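Local structure of oligopeptide ABC transporter, periplasmic oligopeptide-binding protein, putative (5IPW) at residues A[55-61]-A[269-275]; A[81-85]-A[96-102]; A[50-56]-A[627-631]; A[329-334]-A[608-614]; A[181-185]-A[616-620]. The protein probably binds oligopeptides in the periplasm and delivers them to a membrane ABC transporter for uptake. All blocks are in the same frame, centred on the assembly; numbering follows the deposited sequence.

Contact 1 (A[55-61]-A[269-275])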
# COMPACT_ATOMS: atom_id res chain seq x y z
N LYS A 55 -14.40 -2.93 20.76
CA LYS A 55 -15.41 -3.63 21.51
C LYS A 55 -16.48 -4.15 20.58
O LYS A 55 -16.55 -3.77 19.42
CB LYS A 55 -16.02 -2.73 22.57
CG LYS A 55 -16.69 -1.48 22.01
CD LYS A 55 -17.07 -0.50 23.11
CE LYS A 55 -18.32 -0.95 23.84
NZ LYS A 55 -18.71 0.01 24.90
N VAL A 56 -17.33 -5.01 21.12
CA VAL A 56 -18.44 -5.56 20.36
C VAL A 56 -19.39 -4.41 20.04
O VAL A 56 -19.75 -3.64 20.92
CB VAL A 56 -19.14 -6.69 21.14
CG1 VAL A 56 -20.39 -7.18 20.40
CG2 VAL A 56 -18.18 -7.85 21.35
N GLY A 57 -19.79 -4.32 18.78
CA GLY A 57 -20.55 -3.17 18.29
C GLY A 57 -22.06 -3.32 18.36
O GLY A 57 -22.57 -4.35 18.74
N GLN A 58 -22.75 -2.25 17.97
CA GLN A 58 -24.21 -2.20 17.93
C GLN A 58 -24.65 -1.93 16.51
O GLN A 58 -23.97 -1.23 15.76
CB GLN A 58 -24.74 -1.09 18.83
CG GLN A 58 -24.47 -1.31 20.30
CD GLN A 58 -24.83 -0.11 21.14
OE1 GLN A 58 -24.19 0.94 21.06
NE2 GLN A 58 -25.87 -0.24 21.97
N PHE A 59 -25.80 -2.49 16.15
CA PHE A 59 -26.32 -2.37 14.80
C PHE A 59 -27.02 -1.02 14.61
O PHE A 59 -27.72 -0.54 15.50
CB PHE A 59 -27.35 -3.46 14.52
CG PHE A 59 -26.75 -4.80 14.23
CD1 PHE A 59 -25.91 -4.97 13.14
CD2 PHE A 59 -27.05 -5.90 15.02
CE1 PHE A 59 -25.36 -6.20 12.85
CE2 PHE A 59 -26.51 -7.14 14.74
CZ PHE A 59 -25.67 -7.30 13.65
N GLY A 60 -26.82 -0.44 13.43
CA GLY A 60 -27.62 0.66 12.96
C GLY A 60 -26.81 1.80 12.41
O GLY A 60 -25.58 1.71 12.33
N GLY A 61 -27.51 2.86 12.01
CA GLY A 61 -26.90 4.14 11.70
C GLY A 61 -26.55 4.36 10.25
O GLY A 61 -26.52 3.42 9.44
N ASN A 269 -22.93 -11.49 15.76
CA ASN A 269 -23.57 -10.44 14.96
C ASN A 269 -23.08 -10.46 13.50
O ASN A 269 -21.88 -10.35 13.25
CB ASN A 269 -23.30 -9.05 15.55
CG ASN A 269 -23.86 -8.88 16.95
OD1 ASN A 269 -25.04 -9.10 17.19
ND2 ASN A 269 -23.00 -8.50 17.90
N GLN A 270 -24.01 -10.60 12.56
CA GLN A 270 -23.70 -10.52 11.14
C GLN A 270 -23.30 -9.09 10.77
O GLN A 270 -24.09 -8.16 10.92
CB GLN A 270 -24.90 -10.94 10.28
CG GLN A 270 -24.64 -10.81 8.78
CD GLN A 270 -25.89 -10.96 7.93
OE1 GLN A 270 -26.98 -10.55 8.33
NE2 GLN A 270 -25.73 -11.51 6.73
N LEU A 271 -22.09 -8.95 10.26
CA LEU A 271 -21.59 -7.64 9.89
C LEU A 271 -22.17 -7.22 8.53
O LEU A 271 -22.76 -8.03 7.83
CB LEU A 271 -20.05 -7.69 9.85
CG LEU A 271 -19.41 -8.00 11.20
CD1 LEU A 271 -17.93 -8.30 11.03
CD2 LEU A 271 -19.60 -6.86 12.19
N PRO A 272 -22.03 -5.93 8.18
CA PRO A 272 -21.45 -4.84 8.99
C PRO A 272 -22.36 -4.41 10.12
O PRO A 272 -23.51 -4.80 10.15
CB PRO A 272 -21.30 -3.69 7.98
CG PRO A 272 -22.30 -3.98 6.92
CD PRO A 272 -22.38 -5.48 6.82
N TYR A 273 -21.85 -3.62 11.04
CA TYR A 273 -22.70 -3.05 12.08
C TYR A 273 -23.56 -1.94 11.49
O TYR A 273 -24.75 -1.82 11.78
CB TYR A 273 -21.84 -2.45 13.17
CG TYR A 273 -21.09 -3.43 14.04
CD1 TYR A 273 -21.77 -4.38 14.79
CD2 TYR A 273 -19.72 -3.38 14.15
CE1 TYR A 273 -21.09 -5.25 15.61
CE2 TYR A 273 -19.03 -4.24 14.97
CZ TYR A 273 -19.72 -5.18 15.69
OH TYR A 273 -19.03 -6.02 16.52
N ILE A 274 -22.94 -1.14 10.63
CA ILE A 274 -23.55 0.05 10.05
C ILE A 274 -24.50 -0.32 8.90
O ILE A 274 -24.15 -1.11 8.03
CB ILE A 274 -22.45 1.03 9.60
CG1 ILE A 274 -21.63 1.45 10.82
CG2 ILE A 274 -23.05 2.24 8.90
CD1 ILE A 274 -20.33 2.14 10.49
N ASP A 275 -25.70 0.26 8.93
CA ASP A 275 -26.75 -0.07 7.95
C ASP A 275 -26.50 0.59 6.59
O ASP A 275 -26.66 -0.04 5.54
CB ASP A 275 -28.12 0.37 8.47
CG ASP A 275 -28.68 -0.54 9.56
OD1 ASP A 275 -28.24 -1.71 9.67
OD2 ASP A 275 -29.60 -0.10 10.28

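Contact 2 (A[81-85]-A[96-102])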
# COMPACT_ATOMS: atom_id res chain seq x y z
N GLU A 81 -13.95 -3.34 -0.27
CA GLU A 81 -13.21 -4.46 -0.82
C GLU A 81 -13.18 -5.67 0.09
O GLU A 81 -13.13 -5.56 1.31
CB GLU A 81 -11.77 -4.04 -1.15
CG GLU A 81 -11.61 -3.50 -2.57
CD GLU A 81 -10.32 -2.74 -2.75
OE1 GLU A 81 -9.27 -3.18 -2.22
OE2 GLU A 81 -10.36 -1.70 -3.43
N VAL A 82 -13.19 -6.84 -0.54
CA VAL A 82 -13.06 -8.11 0.18
C VAL A 82 -12.02 -8.98 -0.52
O VAL A 82 -11.86 -8.92 -1.74
CB VAL A 82 -14.40 -8.86 0.31
CG1 VAL A 82 -15.38 -8.07 1.17
CG2 VAL A 82 -15.01 -9.16 -1.06
N LYS A 83 -11.33 -9.78 0.27
CA LYS A 83 -10.20 -10.57 -0.21
C LYS A 83 -10.41 -12.03 0.19
O LYS A 83 -11.16 -12.31 1.12
CB LYS A 83 -8.90 -10.04 0.42
CG LYS A 83 -8.76 -8.52 0.38
CD LYS A 83 -8.63 -8.01 -1.04
CE LYS A 83 -8.59 -6.49 -1.09
NZ LYS A 83 -8.66 -5.99 -2.49
N LEU A 84 -9.74 -12.94 -0.51
CA LEU A 84 -9.70 -14.34 -0.09
C LEU A 84 -9.01 -14.38 1.25
O LEU A 84 -9.42 -15.10 2.16
CB LEU A 84 -8.94 -15.20 -1.09
CG LEU A 84 -9.64 -15.44 -2.42
CD1 LEU A 84 -8.75 -16.22 -3.36
CD2 LEU A 84 -10.95 -16.19 -2.21
N ALA A 85 -7.96 -13.59 1.37
CA ALA A 85 -7.28 -13.43 2.63
C ALA A 85 -6.82 -11.99 2.73
O ALA A 85 -6.24 -11.45 1.79
CB ALA A 85 -6.10 -14.37 2.72
N PRO A 96 -7.37 -14.84 7.46
CA PRO A 96 -8.53 -15.39 6.73
C PRO A 96 -9.53 -14.34 6.25
O PRO A 96 -9.79 -13.36 6.94
CB PRO A 96 -9.18 -16.32 7.76
CG PRO A 96 -8.08 -16.68 8.69
CD PRO A 96 -7.20 -15.48 8.77
N GLY A 97 -10.08 -14.57 5.07
CA GLY A 97 -11.09 -13.70 4.47
C GLY A 97 -12.20 -14.57 3.94
O GLY A 97 -12.79 -15.32 4.69
N LEU A 98 -12.49 -14.48 2.64
CA LEU A 98 -13.46 -15.39 2.03
C LEU A 98 -12.95 -16.82 1.99
O LEU A 98 -13.74 -17.75 1.90
CB LEU A 98 -13.86 -14.95 0.63
CG LEU A 98 -15.15 -14.13 0.63
CD1 LEU A 98 -15.41 -13.56 -0.75
CD2 LEU A 98 -16.36 -14.93 1.09
N ALA A 99 -11.63 -16.99 2.03
CA ALA A 99 -11.04 -18.29 2.24
C ALA A 99 -10.83 -18.51 3.73
O ALA A 99 -10.27 -17.66 4.42
CB ALA A 99 -9.71 -18.39 1.51
N LYS A 100 -11.29 -19.65 4.24
CA LYS A 100 -11.04 -20.02 5.63
C LYS A 100 -9.60 -20.52 5.84
O LYS A 100 -9.02 -20.36 6.91
CB LYS A 100 -12.06 -21.05 6.12
CG LYS A 100 -12.01 -22.40 5.45
CD LYS A 100 -13.27 -23.19 5.74
CE LYS A 100 -13.13 -24.66 5.39
NZ LYS A 100 -13.80 -25.53 6.39
N SER A 101 -9.03 -21.13 4.81
CA SER A 101 -7.64 -21.60 4.87
C SER A 101 -7.10 -21.82 3.48
O SER A 101 -7.86 -22.00 2.52
CB SER A 101 -7.53 -22.91 5.67
OG SER A 101 -8.36 -23.92 5.11
N TRP A 102 -5.78 -21.77 3.38
CA TRP A 102 -5.12 -21.94 2.11
C TRP A 102 -3.88 -22.79 2.29
O TRP A 102 -3.51 -23.17 3.40
CB TRP A 102 -4.79 -20.59 1.47
CG TRP A 102 -4.11 -19.62 2.39
CD1 TRP A 102 -2.78 -19.33 2.44
CD2 TRP A 102 -4.74 -18.81 3.39
NE1 TRP A 102 -2.54 -18.39 3.41
CE2 TRP A 102 -3.72 -18.06 4.01
CE3 TRP A 102 -6.06 -18.66 3.82
CZ2 TRP A 102 -3.99 -17.16 5.04
CZ3 TRP A 102 -6.32 -17.77 4.85
CH2 TRP A 102 -5.29 -17.03 5.45

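Contact 3 (A[50-56]-A[627-631])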
# COMPACT_ATOMS: atom_id res chain seq x y z
N VAL A 50 -14.80 -12.14 13.32
CA VAL A 50 -14.03 -10.92 13.40
C VAL A 50 -13.99 -10.42 14.82
O VAL A 50 -15.02 -10.29 15.46
CB VAL A 50 -14.65 -9.86 12.48
CG1 VAL A 50 -13.94 -8.52 12.62
CG2 VAL A 50 -14.57 -10.37 11.05
N GLN A 51 -12.79 -10.17 15.33
CA GLN A 51 -12.65 -9.60 16.65
C GLN A 51 -12.57 -8.08 16.54
O GLN A 51 -11.72 -7.55 15.82
CB GLN A 51 -11.43 -10.14 17.38
CG GLN A 51 -11.37 -9.68 18.82
CD GLN A 51 -10.09 -10.13 19.48
OE1 GLN A 51 -9.78 -11.33 19.50
NE2 GLN A 51 -9.32 -9.17 20.00
N PRO A 52 -13.46 -7.38 17.25
CA PRO A 52 -13.47 -5.94 17.19
C PRO A 52 -12.15 -5.29 17.54
O PRO A 52 -11.41 -5.80 18.37
CB PRO A 52 -14.51 -5.55 18.23
CG PRO A 52 -15.45 -6.69 18.26
CD PRO A 52 -14.65 -7.92 17.92
N VAL A 53 -11.88 -4.15 16.91
CA VAL A 53 -10.73 -3.34 17.27
C VAL A 53 -10.83 -2.87 18.71
O VAL A 53 -9.83 -2.76 19.39
CB VAL A 53 -10.61 -2.11 16.33
CG1 VAL A 53 -9.66 -1.07 16.91
CG2 VAL A 53 -10.14 -2.56 14.96
N GLU A 54 -12.05 -2.59 19.17
CA GLU A 54 -12.24 -1.90 20.43
C GLU A 54 -13.23 -2.63 21.31
O GLU A 54 -12.96 -2.90 22.48
CB GLU A 54 -12.73 -0.49 20.15
CG GLU A 54 -12.65 0.48 21.30
CD GLU A 54 -13.28 1.81 20.96
OE1 GLU A 54 -13.88 2.43 21.88
OE2 GLU A 54 -13.20 2.23 19.79
N LYS A 55 -14.40 -2.93 20.76
CA LYS A 55 -15.41 -3.63 21.51
C LYS A 55 -16.48 -4.15 20.58
O LYS A 55 -16.55 -3.77 19.42
CB LYS A 55 -16.02 -2.73 22.57
CG LYS A 55 -16.69 -1.48 22.01
CD LYS A 55 -17.07 -0.50 23.11
CE LYS A 55 -18.32 -0.95 23.84
NZ LYS A 55 -18.71 0.01 24.90
N VAL A 56 -17.33 -5.01 21.12
CA VAL A 56 -18.44 -5.56 20.36
C VAL A 56 -19.39 -4.41 20.04
O VAL A 56 -19.75 -3.64 20.92
CB VAL A 56 -19.14 -6.69 21.14
CG1 VAL A 56 -20.39 -7.18 20.40
CG2 VAL A 56 -18.18 -7.85 21.35
N MET A 627 -15.60 -2.93 8.04
CA MET A 627 -16.79 -3.76 8.21
C MET A 627 -17.22 -3.88 9.68
O MET A 627 -18.39 -4.12 9.96
CB MET A 627 -16.59 -5.15 7.57
CG MET A 627 -15.67 -6.11 8.33
SD MET A 627 -15.21 -7.58 7.35
CE MET A 627 -15.90 -8.76 8.46
N GLN A 628 -16.27 -3.69 10.61
CA GLN A 628 -16.58 -3.77 12.05
C GLN A 628 -16.57 -2.41 12.76
O GLN A 628 -16.61 -2.36 13.99
CB GLN A 628 -15.65 -4.77 12.79
CG GLN A 628 -14.15 -4.57 12.66
CD GLN A 628 -13.60 -3.49 13.56
OE1 GLN A 628 -13.70 -3.56 14.78
NE2 GLN A 628 -12.98 -2.48 12.95
N PHE A 629 -16.54 -1.33 12.00
CA PHE A 629 -16.80 0.00 12.57
C PHE A 629 -18.24 0.03 13.00
O PHE A 629 -19.08 -0.63 12.39
CB PHE A 629 -16.61 1.11 11.54
CG PHE A 629 -15.19 1.33 11.09
CD1 PHE A 629 -14.11 0.73 11.73
CD2 PHE A 629 -14.94 2.19 10.03
CE1 PHE A 629 -12.82 0.96 11.29
CE2 PHE A 629 -13.65 2.44 9.61
CZ PHE A 629 -12.58 1.81 10.23
N PHE A 630 -18.55 0.79 14.04
CA PHE A 630 -19.94 1.02 14.42
C PHE A 630 -20.20 2.40 15.01
O PHE A 630 -19.28 3.10 15.42
CB PHE A 630 -20.44 -0.06 15.38
CG PHE A 630 -19.97 0.09 16.81
CD1 PHE A 630 -18.71 -0.32 17.20
CD2 PHE A 630 -20.83 0.58 17.78
CE1 PHE A 630 -18.29 -0.22 18.51
CE2 PHE A 630 -20.42 0.69 19.10
CZ PHE A 630 -19.14 0.29 19.47
N ILE A 631 -21.48 2.75 15.03
CA ILE A 631 -21.98 3.98 15.63
C ILE A 631 -22.74 3.63 16.90
O ILE A 631 -23.66 2.81 16.87
CB ILE A 631 -22.94 4.71 14.65
CG1 ILE A 631 -22.20 5.11 13.38
CG2 ILE A 631 -23.54 5.96 15.29
CD1 ILE A 631 -23.10 5.25 12.18

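Contact 4 (A[329-334]-A[608-614])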
# COMPACT_ATOMS: atom_id res chain seq x y z
N LEU A 329 -7.26 11.11 14.58
CA LEU A 329 -6.47 9.89 14.68
C LEU A 329 -5.12 10.13 14.04
O LEU A 329 -5.03 10.55 12.87
CB LEU A 329 -7.22 8.72 14.03
CG LEU A 329 -8.58 8.47 14.68
CD1 LEU A 329 -9.48 7.64 13.78
CD2 LEU A 329 -8.42 7.80 16.03
N LYS A 330 -4.06 9.87 14.81
CA LYS A 330 -2.69 10.15 14.40
C LYS A 330 -2.13 9.03 13.54
O LYS A 330 -1.12 8.41 13.88
CB LYS A 330 -1.79 10.37 15.63
CG LYS A 330 -1.67 11.81 16.10
CD LYS A 330 -2.80 12.22 17.03
CE LYS A 330 -2.77 13.72 17.30
NZ LYS A 330 -4.00 14.16 18.01
N TRP A 331 -2.79 8.76 12.42
CA TRP A 331 -2.27 7.77 11.47
C TRP A 331 -1.13 8.39 10.68
O TRP A 331 -1.10 9.60 10.45
CB TRP A 331 -3.36 7.29 10.51
CG TRP A 331 -4.53 6.62 11.17
CD1 TRP A 331 -4.68 6.32 12.49
CD2 TRP A 331 -5.69 6.13 10.51
NE1 TRP A 331 -5.87 5.68 12.70
CE2 TRP A 331 -6.51 5.56 11.50
CE3 TRP A 331 -6.13 6.12 9.19
CZ2 TRP A 331 -7.74 5.00 11.20
CZ3 TRP A 331 -7.35 5.56 8.90
CH2 TRP A 331 -8.14 5.00 9.89
N ILE A 332 -0.19 7.55 10.25
CA ILE A 332 0.99 8.00 9.52
C ILE A 332 1.00 7.51 8.07
O ILE A 332 0.35 6.52 7.74
CB ILE A 332 2.29 7.55 10.23
CG1 ILE A 332 2.42 6.02 10.25
CG2 ILE A 332 2.35 8.13 11.64
CD1 ILE A 332 3.78 5.51 10.69
N ALA A 333 1.72 8.24 7.22
CA ALA A 333 1.99 7.79 5.85
C ALA A 333 3.12 6.79 5.92
O ALA A 333 3.86 6.75 6.91
CB ALA A 333 2.36 8.96 4.96
N ALA A 334 3.27 5.98 4.88
CA ALA A 334 4.24 4.89 4.88
C ALA A 334 5.51 5.28 4.13
O ALA A 334 5.99 4.52 3.28
CB ALA A 334 3.62 3.64 4.29
N VAL A 608 -12.52 2.10 15.51
CA VAL A 608 -11.53 2.69 14.61
C VAL A 608 -10.19 2.68 15.34
O VAL A 608 -10.10 3.22 16.44
CB VAL A 608 -11.88 4.14 14.22
CG1 VAL A 608 -10.92 4.66 13.16
CG2 VAL A 608 -13.31 4.24 13.70
N PRO A 609 -9.15 2.09 14.73
CA PRO A 609 -7.83 2.01 15.37
C PRO A 609 -7.19 3.36 15.64
O PRO A 609 -7.22 4.24 14.78
CB PRO A 609 -6.97 1.24 14.35
CG PRO A 609 -7.92 0.59 13.43
CD PRO A 609 -9.17 1.41 13.42
N GLU A 610 -6.60 3.50 16.82
CA GLU A 610 -5.92 4.72 17.22
C GLU A 610 -4.75 5.01 16.29
O GLU A 610 -4.62 6.11 15.75
CB GLU A 610 -5.43 4.60 18.66
CG GLU A 610 -5.13 5.92 19.33
CD GLU A 610 -4.60 5.76 20.75
OE1 GLU A 610 -3.73 6.57 21.15
OE2 GLU A 610 -5.04 4.84 21.48
N PHE A 611 -3.90 4.00 16.11
CA PHE A 611 -2.72 4.11 15.25
C PHE A 611 -2.89 3.23 14.02
O PHE A 611 -3.54 2.19 14.07
CB PHE A 611 -1.46 3.69 16.02
CG PHE A 611 -1.28 4.40 17.34
CD1 PHE A 611 -0.77 5.69 17.39
CD2 PHE A 611 -1.64 3.78 18.54
CE1 PHE A 611 -0.61 6.35 18.60
CE2 PHE A 611 -1.48 4.43 19.75
CZ PHE A 611 -0.97 5.72 19.78
N LEU A 612 -2.28 3.66 12.92
CA LEU A 612 -2.35 2.94 11.66
C LEU A 612 -1.32 3.51 10.71
O LEU A 612 -1.03 4.70 10.72
CB LEU A 612 -3.74 3.06 11.04
CG LEU A 612 -4.12 2.07 9.94
CD1 LEU A 612 -4.50 0.73 10.55
CD2 LEU A 612 -5.28 2.59 9.12
N VAL A 613 -0.76 2.65 9.86
CA VAL A 613 0.11 3.11 8.78
C VAL A 613 -0.72 3.03 7.50
O VAL A 613 -1.47 2.07 7.29
CB VAL A 613 1.49 2.36 8.72
CG1 VAL A 613 1.62 1.31 9.81
CG2 VAL A 613 1.79 1.77 7.35
N THR A 614 -0.61 4.06 6.67
CA THR A 614 -1.48 4.22 5.52
C THR A 614 -0.67 4.15 4.24
O THR A 614 0.38 4.77 4.13
CB THR A 614 -2.21 5.56 5.57
OG1 THR A 614 -1.28 6.63 5.40
CG2 THR A 614 -2.92 5.72 6.90
O HOH W 1 -4.46 8.62 17.33
O HOH W 2 -0.23 5.60 13.82

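Contact 5 (A[181-185]-A[616-620])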
# COMPACT_ATOMS: atom_id res chain seq x y z
N LYS A 181 0.01 -10.79 -3.40
CA LYS A 181 -0.93 -10.25 -4.37
C LYS A 181 -2.35 -10.40 -3.87
O LYS A 181 -3.19 -9.54 -4.12
CB LYS A 181 -0.79 -10.99 -5.70
CG LYS A 181 0.59 -10.91 -6.32
CD LYS A 181 0.71 -9.75 -7.29
CE LYS A 181 2.16 -9.49 -7.67
NZ LYS A 181 2.91 -8.87 -6.55
N VAL A 182 -2.61 -11.48 -3.15
CA VAL A 182 -3.98 -11.85 -2.76
C VAL A 182 -4.69 -10.83 -1.86
O VAL A 182 -5.87 -10.55 -2.08
CB VAL A 182 -4.00 -13.25 -2.10
CG1 VAL A 182 -5.38 -13.58 -1.56
CG2 VAL A 182 -3.58 -14.30 -3.11
N PRO A 183 -3.99 -10.26 -0.86
CA PRO A 183 -4.60 -9.22 -0.02
C PRO A 183 -4.79 -7.89 -0.74
O PRO A 183 -5.54 -7.05 -0.26
CB PRO A 183 -3.58 -9.01 1.10
CG PRO A 183 -2.57 -10.09 0.95
CD PRO A 183 -2.60 -10.52 -0.47
N TYR A 184 -4.09 -7.70 -1.86
CA TYR A 184 -4.18 -6.47 -2.63
C TYR A 184 -5.29 -6.55 -3.68
O TYR A 184 -6.07 -5.61 -3.82
CB TYR A 184 -2.83 -6.16 -3.32
CG TYR A 184 -2.87 -4.86 -4.09
CD1 TYR A 184 -2.67 -3.65 -3.45
CD2 TYR A 184 -3.14 -4.84 -5.46
CE1 TYR A 184 -2.73 -2.45 -4.14
CE2 TYR A 184 -3.20 -3.64 -6.16
CZ TYR A 184 -3.00 -2.44 -5.49
OH TYR A 184 -3.06 -1.23 -6.16
N GLY A 185 -5.34 -7.67 -4.40
CA GLY A 185 -6.17 -7.78 -5.60
C GLY A 185 -7.54 -8.38 -5.41
O GLY A 185 -7.97 -8.65 -4.28
N ASP A 616 -1.34 2.71 -0.28
CA ASP A 616 -2.28 2.15 -1.26
C ASP A 616 -2.20 0.61 -1.29
O ASP A 616 -3.21 -0.06 -1.48
CB ASP A 616 -2.03 2.73 -2.66
CG ASP A 616 -2.92 2.08 -3.74
OD1 ASP A 616 -2.53 1.02 -4.28
OD2 ASP A 616 -3.99 2.64 -4.06
N VAL A 617 -1.00 0.07 -1.09
CA VAL A 617 -0.79 -1.37 -1.01
C VAL A 617 -1.61 -2.04 0.10
O VAL A 617 -2.03 -3.19 -0.05
CB VAL A 617 0.71 -1.72 -0.86
CG1 VAL A 617 1.33 -0.99 0.33
CG2 VAL A 617 0.92 -3.22 -0.74
N LEU A 618 -1.84 -1.34 1.20
CA LEU A 618 -2.65 -1.87 2.30
C LEU A 618 -4.13 -1.53 2.14
O LEU A 618 -4.95 -1.84 3.02
CB LEU A 618 -2.14 -1.34 3.64
CG LEU A 618 -0.67 -1.60 3.97
CD1 LEU A 618 -0.31 -0.90 5.28
CD2 LEU A 618 -0.37 -3.09 4.07
N ARG A 619 -4.47 -0.88 1.03
CA ARG A 619 -5.86 -0.57 0.68
C ARG A 619 -6.52 0.35 1.71
O ARG A 619 -7.73 0.33 1.87
CB ARG A 619 -6.69 -1.86 0.52
CG ARG A 619 -6.01 -2.97 -0.29
CD ARG A 619 -5.55 -2.50 -1.66
NE ARG A 619 -6.67 -2.01 -2.45
CZ ARG A 619 -6.59 -1.09 -3.42
NH1 ARG A 619 -5.43 -0.52 -3.73
NH2 ARG A 619 -7.68 -0.74 -4.07
N THR A 620 -5.72 1.17 2.39
CA THR A 620 -6.23 2.01 3.46
C THR A 620 -7.46 2.78 2.96
O THR A 620 -7.44 3.30 1.86
CB THR A 620 -5.13 2.97 3.97
OG1 THR A 620 -4.05 2.21 4.52
CG2 THR A 620 -5.66 3.89 5.05

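Contact 1 (A[55-61]-A[269-275])
Tyr273 and Gly57 meet through a CH-pi contact: Gly57 CA lies 3.6 Å from the Tyr273 ring centroid and 22° off its normal. Leu271 CD2 packs on the opposite face, sandwiching the phenol. Among the backbone bonds, Gly60 N to Tyr273 O is the clear one, at 3.0 Å and an N-H...O angle of 169°. Asp275 N reaches Gly61 O only weakly, at 3.3 Å. The hydroxyl OH of Tyr273 also receives Gly57 N, but its position is less certain; Asp265 is a further partner. Carbonyl oxygens line the edge of the Phe59 ring, with Gln270 O 3.0 Å from CE1 and Pro272 O 3.6 Å from the same carbon. Asn269 adds CB, 3.5 Å from Phe59 CZ, and sets its amide plane almost perpendicular to the ring (85°), while its ND2 bonds Asp265. The segments lead into strands 62-67 and 276-281, so the arrangement is an irregular lead-in to a parallel strand pair, which the backbone bonding of Gly61 with Tyr276 continues.

Contact 2 (A[81-85]-A[96-102])
One face of the Trp102 indole receives the methyl of Ala85, whose CB stands 4.1 Å from the centroid of the six-membered ring, 18° off the normal; Pro96 N lies in plane at the indole edge. The side chain reaches this place because chi1 of 49° sets CG between the backbone N and carbonyl carbon. A second flat group, the Glu81 carboxylate, is met at OE1 by Lys83 NZ (2.9 Å), from above its plane, in a salt bridge within the segment. Across the segments, Leu98 N donates to Lys83 O at 3.0 Å with an angle of 175°, and Ala99 N to Leu84 O at 2.9 Å on an in-plane lone pair. Apolar contacts flank these bonds: Leu84 CB meets Ala99 CB at 4.2 Å, and Leu84 CD2 meets Leu98 CB at 4.3 Å. Ala85 and Pro96 form an antiparallel, non-hydrogen-bonded pair. The segment after helix 73-80 thereby enters edge strand 85-87 beside strand 94-105, while Leu84 and Ala99 both rest on Phe113 of strand 110-115.

Contact 3 (A[50-56]-A[627-631])
Gln628 reaches the turn at Val53 with its amide: Val53 N donates to OE1 of Gln628 at 2.9 Å and 171°. The bond is straight at the hydrogen, although the donor stands 43° above the carbonyl plane. NE2 of the same amide passes the valine branch, 3.5 Å from Val53 CG2, and bonds Met625 O. Chi1 of 56° sets CG between the backbone N and carbonyl carbon, and a bend at chi2 folds Gln628 over toward Val53, with its CG 4.0 Å from Val50 CG1. The other branch of Val50 faces Met627, where CG2 meets CE. Further along, Lys55 CG sits at the edge of the Phe630 ring, 3.9 Å from CZ. In the next shell, Asn607 connects both segments: its OD1 accepts from the backbone N of Glu54 and Lys55, while its ND2 donates to Gln628 O. Backbone bonds of Val50 with Val264 and of Phe630 with Arg606 tie the two segments to separate sheets. Chemically the contact is uncharged: a buried glutamine amide, bonded at both its oxygen and its nitrogen, is set amid aliphatic packing.

Contact 4 (A[329-334]-A[608-614])
Trp331 lies under Leu612, whose CB stands 3.5 Å from the centroid of the five-membered ring and only 4° off its normal. Leu612, its chi1 of -163° turning CG away from the backbone N, runs alongside the indole in the same direction, bringing CD2 to 3.6 Å from Trp331 CZ3. At the ring edge, NE1 of Trp331 donates to Pro609 O at 2.9 Å and 156°, the oxygen lying close to the indole plane, while Val608 CG1 abuts CZ2. Edge bond and face packing together fix the ring's rotation. Beyond it the segments become parallel strands, pairing Ile332 with Val613 and Ala333 with Thr614. Ile332 N donates to Leu612 O at 3.0 Å, and Ile332 O is gripped twice by Thr614, through N at 2.8 Å and through OG1 at 2.9 Å, the hydroxyl coming from above the carbonyl plane. Around the inverse gamma turn centred on Lys330, two waters bridge instead, one from Lys330 N to Glu610 O, the other from Lys330 O to Leu612 N. The chemistry thus passes from direct strand bonds through water bridges to an indole N-H that satisfies a loop carbonyl.

Contact 5 (A[181-185]-A[616-620])
Tyr184 extends from its loop toward Asp616, Val617 and Arg619, its CB carrying the ring outward with CG anti to the backbone N (chi1 -178°). CD1 comes first, 3.5 Å from Val617 O, which lies at the ring edge and also accepts from Trp87 NE1; Arg619 CD is close to the same carbon. Next, CE1 approaches Arg619 NH1 at 3.3 Å, with ring and guanidinium planes 70° apart. At the tip, OH donates to the syn lone pair of Asp616 OD1, at 3.0 Å. These partners belong to a type I beta turn from Asp616 to Arg619, in the loop after strand 613-614, closed by Arg619 N to Asp616 O at 2.9 Å. The arginine side chain, bent at chi2 and chi3, curls back so that NH1 reaches that same oxygen at 3.2 Å from the opposite face of its plane. NH1 also forms a salt bridge with Asp616 OD1 at 3.3 Å. Outside the turn, Lys78 pairs with Asp616 OD2 and Glu81 with Arg619 NE.

How the contacts relate
Contact 1 is only partly buried, its centre about 27 Å from that of the chain, whereas contacts 2 to 5 are largely buried; contact 5, the most central with about 6 Å between the same centres, still has Tyr184 and Asp616 exposed. Contacts 1 and 3 share Lys55 and Val56, gathering three loop or strand regions mainly through backbone bonds, a glutamine amide and aromatic packing. Contacts 2 and 4 involve sheet edges, antiparallel in the first and parallel in the second, and each sets an aliphatic group over an indole. Contacts 2 and 5 are joined by charge, through the Glu81-Arg619 salt bridge. By contrast, packing alone links contact 4 to 3 (Val53 against Pro609) and to 5 (Thr614 against Thr620).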